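Local coordinates for putative Transcriptional Regulator (PDB 2IA2), which probably acts as an IclR-family transcriptional regulator, binding DNA through a helix-turn-helix domain and an effector through a GAF-like C-terminal domain, at residues V107-S112 against V129-T134; L209-A214 against A226-T231; E177-A182 against D202-A207. All coordinates share one frame; numbering follows the deposited sequence.

Contact 1. Residues V107-S112 against V129-T134; sequences VHESSS and VSRIMT
Arg131 reaches Glu109 and the carbonyl of His108 because its chain, nearly straight at chi2, bends at chi3 (-63°) and so brings the guanidinium back over Val129. Glu109 meets it with a chain folded in the same sense twice, at chi1 and at chi2 (-59°); although CB sets out away from the 129-134 loop, the bends bring the carboxylate round to the arginine. The two nitrogens at the end of Arg131 then take separate partners. NH1 donates to His108 O at 2.8 Å, the acceptor lying in the guanidinium plane. NH2 forms a salt bridge with Glu109 OE1 at 2.6 Å, on the syn side of the carboxylate but out of its plane. The planes of carboxylate and guanidinium are turned 59° apart, so the charges meet through one short bond and not through a two-pronged, coplanar pair.

His108 is where the chain leaves helix 92-107, with positive phi, and Glu109 leads on into strand 110-117 of the six-stranded antiparallel sheet in the GAF-like domain of IclR regulators. The 129-134 loop, which follows strand 120-127 of the same sheet, is thus fastened to the helix-strand junction. Val129 packs beside these bonds. Its CG1 lies against the backbone from His108 C to Ser110 N, 3.5 Å from Glu109 C, while its CG2 sits 3.6 Å above one face of the Arg131 guanidinium, toward the rim.

Glu109 is itself shared: OE2 makes a salt bridge with Arg235 and accepts from Tyr236 OH. Two arginines close to one carboxylate would be expected to stabilise its negative charge, and Glu109 in turn probably offsets the repulsion between Arg131 NH2 and nearby Arg235 NE.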
# COMPACT_ATOMS: atom_id res chain seq x y z
N VAL A 107 -9.56 -0.36 26.56
CA VAL A 107 -9.75 -1.42 27.56
C VAL A 107 -8.70 -1.46 28.67
O VAL A 107 -8.84 -2.23 29.64
CB VAL A 107 -9.86 -2.84 26.87
CG1 VAL A 107 -10.95 -2.83 25.76
CG2 VAL A 107 -8.48 -3.35 26.32
N HIS A 108 -7.67 -0.62 28.54
CA HIS A 108 -6.60 -0.48 29.53
C HIS A 108 -5.88 -1.78 29.80
O HIS A 108 -5.67 -2.17 30.98
CB HIS A 108 -7.12 0.11 30.86
CG HIS A 108 -7.82 1.41 30.68
ND1 HIS A 108 -7.16 2.53 30.21
CD2 HIS A 108 -9.13 1.75 30.79
CE1 HIS A 108 -8.03 3.52 30.08
NE2 HIS A 108 -9.23 3.07 30.43
N GLU A 109 -5.53 -2.46 28.70
CA GLU A 109 -4.83 -3.74 28.76
C GLU A 109 -3.84 -3.77 27.60
O GLU A 109 -4.07 -3.17 26.54
CB GLU A 109 -5.79 -4.95 28.66
CG GLU A 109 -6.89 -5.12 29.74
CD GLU A 109 -6.34 -5.23 31.18
OE1 GLU A 109 -5.15 -5.60 31.39
OE2 GLU A 109 -7.12 -4.95 32.11
N SER A 110 -2.76 -4.52 27.78
CA SER A 110 -1.78 -4.81 26.73
C SER A 110 -2.42 -5.48 25.47
O SER A 110 -3.22 -6.42 25.60
CB SER A 110 -0.68 -5.72 27.34
OG SER A 110 0.02 -6.51 26.38
N SER A 111 -2.07 -4.97 24.27
CA SER A 111 -2.49 -5.54 22.97
C SER A 111 -1.24 -5.68 22.10
O SER A 111 -0.35 -4.85 22.21
CB SER A 111 -3.57 -4.70 22.29
OG SER A 111 -3.09 -3.39 21.98
N SER A 112 -1.17 -6.75 21.29
CA SER A 112 -0.03 -7.04 20.45
C SER A 112 -0.48 -7.57 19.13
O SER A 112 -1.65 -8.08 18.98
CB SER A 112 0.81 -8.15 21.07
OG SER A 112 1.19 -7.82 22.41
N VAL A 129 0.74 -1.47 29.02
CA VAL A 129 0.08 -0.60 29.99
C VAL A 129 1.07 -0.26 31.12
O VAL A 129 2.06 -0.96 31.32
CB VAL A 129 -1.24 -1.25 30.53
CG1 VAL A 129 -2.28 -1.26 29.42
CG2 VAL A 129 -0.98 -2.64 31.08
N SER A 130 0.87 0.85 31.81
CA SER A 130 1.74 1.19 32.89
C SER A 130 1.17 0.57 34.15
O SER A 130 0.36 1.19 34.82
CB SER A 130 1.81 2.71 33.08
OG SER A 130 2.18 3.31 31.86
N ARG A 131 1.56 -0.66 34.47
CA ARG A 131 1.16 -1.21 35.75
C ARG A 131 2.40 -1.86 36.33
O ARG A 131 3.39 -1.99 35.63
CB ARG A 131 -0.03 -2.16 35.58
CG ARG A 131 -1.38 -1.40 35.37
CD ARG A 131 -2.61 -2.18 35.77
NE ARG A 131 -2.75 -3.37 34.94
CZ ARG A 131 -3.43 -3.44 33.80
NH1 ARG A 131 -4.09 -2.39 33.31
NH2 ARG A 131 -3.46 -4.60 33.15
N ILE A 132 2.35 -2.23 37.60
CA ILE A 132 3.47 -2.87 38.27
C ILE A 132 3.65 -4.29 37.78
O ILE A 132 4.77 -4.70 37.47
CB ILE A 132 3.28 -2.87 39.81
CG1 ILE A 132 3.37 -1.41 40.30
CG2 ILE A 132 4.28 -3.81 40.48
CD1 ILE A 132 2.81 -1.18 41.73
N MSE A 133 2.55 -5.06 37.73
CA MSE A 133 2.61 -6.40 37.24
C MSE A 133 2.01 -6.39 35.84
O MSE A 133 0.81 -6.14 35.69
CB MSE A 133 1.83 -7.33 38.16
CG MSE A 133 1.93 -8.81 37.80
SE MSE A 133 0.89 -9.91 39.07
CE MSE A 133 -0.94 -9.47 38.31
N THR A 134 2.83 -6.68 34.85
CA THR A 134 2.49 -6.49 33.43
C THR A 134 2.95 -7.72 32.70
O THR A 134 3.91 -8.41 33.12
CB THR A 134 3.28 -5.35 32.77
OG1 THR A 134 4.66 -5.69 32.82
CG2 THR A 134 3.10 -4.01 33.47

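Contact 2. Residues L209-A214 against A226-T231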
# COMPACT_ATOMS: atom_id res chain seq x y z
N LEU A 209 -2.03 -15.90 34.05
CA LEU A 209 -2.03 -15.07 32.81
C LEU A 209 -3.06 -15.56 31.84
O LEU A 209 -3.11 -16.74 31.56
CB LEU A 209 -0.64 -15.06 32.13
CG LEU A 209 -0.45 -14.44 30.72
CD1 LEU A 209 -0.62 -12.93 30.75
CD2 LEU A 209 0.92 -14.71 30.30
N ARG A 210 -3.85 -14.65 31.29
CA ARG A 210 -4.79 -14.99 30.23
C ARG A 210 -4.58 -14.16 28.96
O ARG A 210 -4.15 -13.04 29.04
CB ARG A 210 -6.21 -14.79 30.71
CG ARG A 210 -6.67 -15.89 31.64
CD ARG A 210 -8.09 -15.70 32.01
NE ARG A 210 -8.46 -16.67 33.02
CZ ARG A 210 -9.30 -16.42 34.01
NH1 ARG A 210 -9.85 -15.20 34.14
NH2 ARG A 210 -9.59 -17.39 34.87
N SER A 211 -4.91 -14.73 27.80
CA SER A 211 -4.74 -14.02 26.51
C SER A 211 -5.91 -14.37 25.67
O SER A 211 -6.41 -15.48 25.77
CB SER A 211 -3.50 -14.53 25.79
OG SER A 211 -2.36 -14.15 26.55
N MSE A 212 -6.31 -13.44 24.79
CA MSE A 212 -7.31 -13.76 23.76
C MSE A 212 -6.89 -13.14 22.43
O MSE A 212 -6.33 -12.06 22.43
CB MSE A 212 -8.69 -13.26 24.16
CG MSE A 212 -8.80 -11.75 24.36
SE MSE A 212 -9.46 -11.29 26.23
CE MSE A 212 -7.90 -12.07 27.37
N ALA A 213 -7.11 -13.84 21.33
CA ALA A 213 -6.59 -13.41 20.04
C ALA A 213 -7.58 -13.64 18.92
O ALA A 213 -8.47 -14.49 19.02
CB ALA A 213 -5.26 -14.12 19.73
N ALA A 214 -7.40 -12.90 17.84
CA ALA A 214 -8.28 -12.98 16.69
C ALA A 214 -7.37 -12.91 15.45
O ALA A 214 -6.27 -12.33 15.50
CB ALA A 214 -9.22 -11.83 16.71
N ALA A 226 -1.96 -12.28 13.86
CA ALA A 226 -2.99 -12.33 14.88
C ALA A 226 -2.86 -11.10 15.78
O ALA A 226 -1.77 -10.60 15.97
CB ALA A 226 -2.84 -13.57 15.69
N VAL A 227 -3.96 -10.65 16.37
CA VAL A 227 -3.92 -9.54 17.33
C VAL A 227 -4.45 -10.10 18.67
O VAL A 227 -5.32 -10.92 18.65
CB VAL A 227 -4.77 -8.33 16.81
CG1 VAL A 227 -6.20 -8.79 16.38
CG2 VAL A 227 -4.81 -7.19 17.82
N ASN A 228 -3.90 -9.67 19.81
CA ASN A 228 -4.37 -10.14 21.09
C ASN A 228 -4.62 -9.02 22.08
O ASN A 228 -4.28 -7.86 21.83
CB ASN A 228 -3.43 -11.24 21.69
CG ASN A 228 -2.31 -10.71 22.57
OD1 ASN A 228 -2.12 -9.50 22.68
ND2 ASN A 228 -1.56 -11.62 23.22
N ILE A 229 -5.27 -9.39 23.18
CA ILE A 229 -5.24 -8.65 24.44
C ILE A 229 -4.68 -9.67 25.44
O ILE A 229 -5.06 -10.82 25.41
CB ILE A 229 -6.66 -8.26 24.91
CG1 ILE A 229 -7.30 -7.26 23.93
CG2 ILE A 229 -6.61 -7.68 26.34
CD1 ILE A 229 -8.81 -7.11 24.09
N SER A 230 -3.76 -9.26 26.30
CA SER A 230 -3.23 -10.17 27.31
C SER A 230 -3.47 -9.55 28.68
O SER A 230 -3.31 -8.33 28.87
CB SER A 230 -1.72 -10.40 27.09
OG SER A 230 -1.25 -11.52 27.85
N THR A 231 -3.84 -10.38 29.66
CA THR A 231 -4.24 -9.86 30.99
C THR A 231 -4.05 -10.86 32.13
O THR A 231 -4.19 -12.08 31.92
CB THR A 231 -5.71 -9.32 30.95
OG1 THR A 231 -5.94 -8.50 32.09
CG2 THR A 231 -6.74 -10.45 30.88
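Ser211 and Ser230 face each other across the two strands of a beta hairpin, 209-217 and 223-232, within the six-stranded antiparallel sheet of the GAF-like domain. Their hydroxyls meet tip to tip, OG to OG 3.1 Å, in a hydrogen bond whose donor is not fixed. The Ser230 OG stands anti to its backbone N (chi1 -166°), while that of Ser211 lies beside its own N, and these opposed settings turn the two oxygens toward one another. Leu209 CD1 lies 3.3 Å from Ser230 OG. Farther along this face the Ala213 methyl lies against Asn228 CB at 3.9 Å, and Met150 of helix 149-156 packs over both residues.

On the other face, with Arg210 and Thr231, lie the apolar side chains Met212, Ala214, Val227 and Ile229, packed under helices 238-244 and 246-264. Here Met212, a selenomethionine, crosses Ile229 obliquely: its CG comes 4.1 Å from Ile229 CB, and bends at chi2 and chi3 then carry CE to Thr231 CG2. Leu249 rests on both Met212 and Ile229. Ala214 adds its methyl to Val227 CG1. Arg210, by contrast, stretches its chain away from Thr231 to a salt bridge with Asp202.

Three hydrogen-bonded pairs, Arg210 with Thr231, Met212 with Ile229 and Ala214 with Val227, join the backbones, and the antiparallel segments run with their directions 155° apart. Between them the non-hydrogen-bonded pairs bring CA atoms close to carbonyls; Asn228 CA lies 3.1 Å from Met212 O in a CA-H...O contact.

Contact 3. Residues E177-A182 against D202-A207; sequences ERTITA and DQELEA
Glu204 lays its side chain along the backbone of Arg178, Thr179 and Ile180, and each of its atoms meets something there. CB sits 3.9 Å from Thr179 CA. CG, anti to the carbonyl carbon of its own residue (chi1 -66°), comes 3.2 Å from Arg178 O. From there the chain runs on extended, and CD lies 3.6 Å from Arg178 O, on the way to the next peptide. At the tip OE1 accepts from Ile180 N at 2.9 Å; the N-H points almost straight at the oxygen (176°) but reaches it from above the carboxylate plane. OE1 also has Arg152 as a salt-bridge partner, and OE2 lies beside CG1 and CD1 of Ile180. An alanine in place of Glu204 would probably cost Ile180 N and Arg152 this shared acceptor and let the 177-182 loop shift.

At the surface of the GAF-like domain, 177-182 is a loop leading into helix 183-196, with Ala182 at its N-cap, and 202-207 runs from the end of strand 199-202 toward strand 209-217. The Glu204 backbone adds a second bond, its O accepting from Thr179 OG1 at 2.7 Å on an in-plane lone pair.

Arg178 pairs with Asp202, at the start of 202-207. Its chain bends at chi3 and passes Gln203 CB, and NH2 forms a salt bridge with Asp202 OD2 at 3.0 Å, the two flat groups 53° apart. A water takes the N-H of Arg178 NE and donates to Asp202 O. Asp202 OD1, meanwhile, pairs with Arg210 and accepts from Gln203 NE2.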
# COMPACT_ATOMS: atom_id res chain seq x y z
N GLU A 177 0.08 -26.44 35.05
CA GLU A 177 -0.86 -27.56 35.27
C GLU A 177 -2.03 -27.58 34.28
O GLU A 177 -2.74 -28.58 34.17
CB GLU A 177 -1.37 -27.62 36.73
CG GLU A 177 -0.33 -28.10 37.76
N ARG A 178 -2.24 -26.48 33.56
CA ARG A 178 -3.36 -26.42 32.60
C ARG A 178 -3.01 -26.52 31.14
O ARG A 178 -3.90 -26.45 30.30
CB ARG A 178 -4.20 -25.18 32.82
CG ARG A 178 -4.68 -25.12 34.23
CD ARG A 178 -5.10 -23.74 34.53
NE ARG A 178 -6.37 -23.46 33.87
CZ ARG A 178 -7.54 -23.50 34.50
NH1 ARG A 178 -7.58 -23.80 35.78
NH2 ARG A 178 -8.64 -23.22 33.83
N THR A 179 -1.73 -26.67 30.82
CA THR A 179 -1.32 -26.80 29.44
C THR A 179 -1.92 -28.07 28.84
O THR A 179 -1.81 -29.15 29.41
CB THR A 179 0.22 -26.84 29.29
OG1 THR A 179 0.81 -25.75 29.99
CG2 THR A 179 0.61 -26.75 27.81
N ILE A 180 -2.59 -27.91 27.69
CA ILE A 180 -3.06 -29.05 26.90
C ILE A 180 -1.87 -29.96 26.62
O ILE A 180 -0.76 -29.51 26.29
CB ILE A 180 -3.68 -28.60 25.58
CG1 ILE A 180 -5.10 -28.09 25.83
CG2 ILE A 180 -3.66 -29.72 24.55
CD1 ILE A 180 -5.79 -27.56 24.55
N THR A 181 -2.11 -31.25 26.78
CA THR A 181 -1.01 -32.18 26.72
C THR A 181 -1.07 -33.22 25.59
O THR A 181 -0.07 -33.90 25.34
CB THR A 181 -0.79 -32.82 28.09
OG1 THR A 181 0.63 -32.98 28.30
CG2 THR A 181 -1.62 -34.14 28.25
N ALA A 182 -2.20 -33.34 24.91
CA ALA A 182 -2.33 -34.35 23.88
C ALA A 182 -2.47 -33.72 22.49
O ALA A 182 -3.19 -32.74 22.31
CB ALA A 182 -3.48 -35.26 24.21
N ASP A 202 -6.27 -19.79 28.68
CA ASP A 202 -6.45 -19.61 30.11
C ASP A 202 -5.33 -20.29 30.86
O ASP A 202 -5.39 -21.45 31.16
CB ASP A 202 -7.78 -20.17 30.57
CG ASP A 202 -8.04 -19.94 32.04
OD1 ASP A 202 -7.35 -19.16 32.66
OD2 ASP A 202 -8.94 -20.56 32.58
N GLN A 203 -4.27 -19.54 31.08
CA GLN A 203 -3.13 -19.97 31.93
C GLN A 203 -2.41 -21.26 31.51
O GLN A 203 -1.98 -22.03 32.36
CB GLN A 203 -3.53 -20.04 33.42
CG GLN A 203 -4.52 -18.97 33.83
CD GLN A 203 -4.86 -19.00 35.28
OE1 GLN A 203 -3.97 -19.01 36.12
NE2 GLN A 203 -6.15 -18.97 35.60
N GLU A 204 -2.25 -21.47 30.20
CA GLU A 204 -1.49 -22.62 29.70
C GLU A 204 -0.02 -22.26 29.46
O GLU A 204 0.84 -23.15 29.31
CB GLU A 204 -2.10 -23.15 28.42
CG GLU A 204 -3.50 -23.74 28.60
CD GLU A 204 -4.00 -24.45 27.36
OE1 GLU A 204 -3.22 -25.23 26.78
OE2 GLU A 204 -5.15 -24.25 26.97
N LEU A 205 0.26 -20.96 29.44
CA LEU A 205 1.62 -20.47 29.19
C LEU A 205 2.25 -20.17 30.55
O LEU A 205 3.32 -20.68 30.89
CB LEU A 205 1.61 -19.22 28.28
CG LEU A 205 2.97 -18.61 27.88
CD1 LEU A 205 3.90 -19.61 27.19
CD2 LEU A 205 2.74 -17.38 26.99
N GLU A 206 1.55 -19.36 31.34
CA GLU A 206 2.04 -19.01 32.66
C GLU A 206 0.83 -18.92 33.59
O GLU A 206 -0.25 -18.47 33.19
CB GLU A 206 2.81 -17.68 32.54
CG GLU A 206 3.66 -17.32 33.71
CD GLU A 206 4.68 -16.27 33.37
OE1 GLU A 206 5.74 -16.61 32.82
OE2 GLU A 206 4.42 -15.10 33.66
N ALA A 207 0.99 -19.38 34.83
CA ALA A 207 -0.13 -19.36 35.79
C ALA A 207 -0.52 -17.91 36.06
O ALA A 207 0.33 -17.07 36.16
CB ALA A 207 0.26 -20.08 37.11
O HOH W 1 -7.22 -23.59 30.89

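From the N terminus, contact 1 comes first, closing a loop of two strands, 110-117 and 120-127, against the end of helix 92-107. Contact 3 follows, spanning helix 183-196 and strand 199-202, and contact 2 then closes the 209-217/223-232 hairpin. The three loops lie in series; none nests in or crosses another. In space contact 2 is the middle piece: strand 223-232 pairs with strand 110-117, where Ser110 and Ser112 probably bond to Ser230 and Asn228, and Arg210 reaches Asp202 of contact 3. Contacts 1 and 3 do not touch, their nearest atoms about 7 Å apart. All three belong to the C-terminal domain.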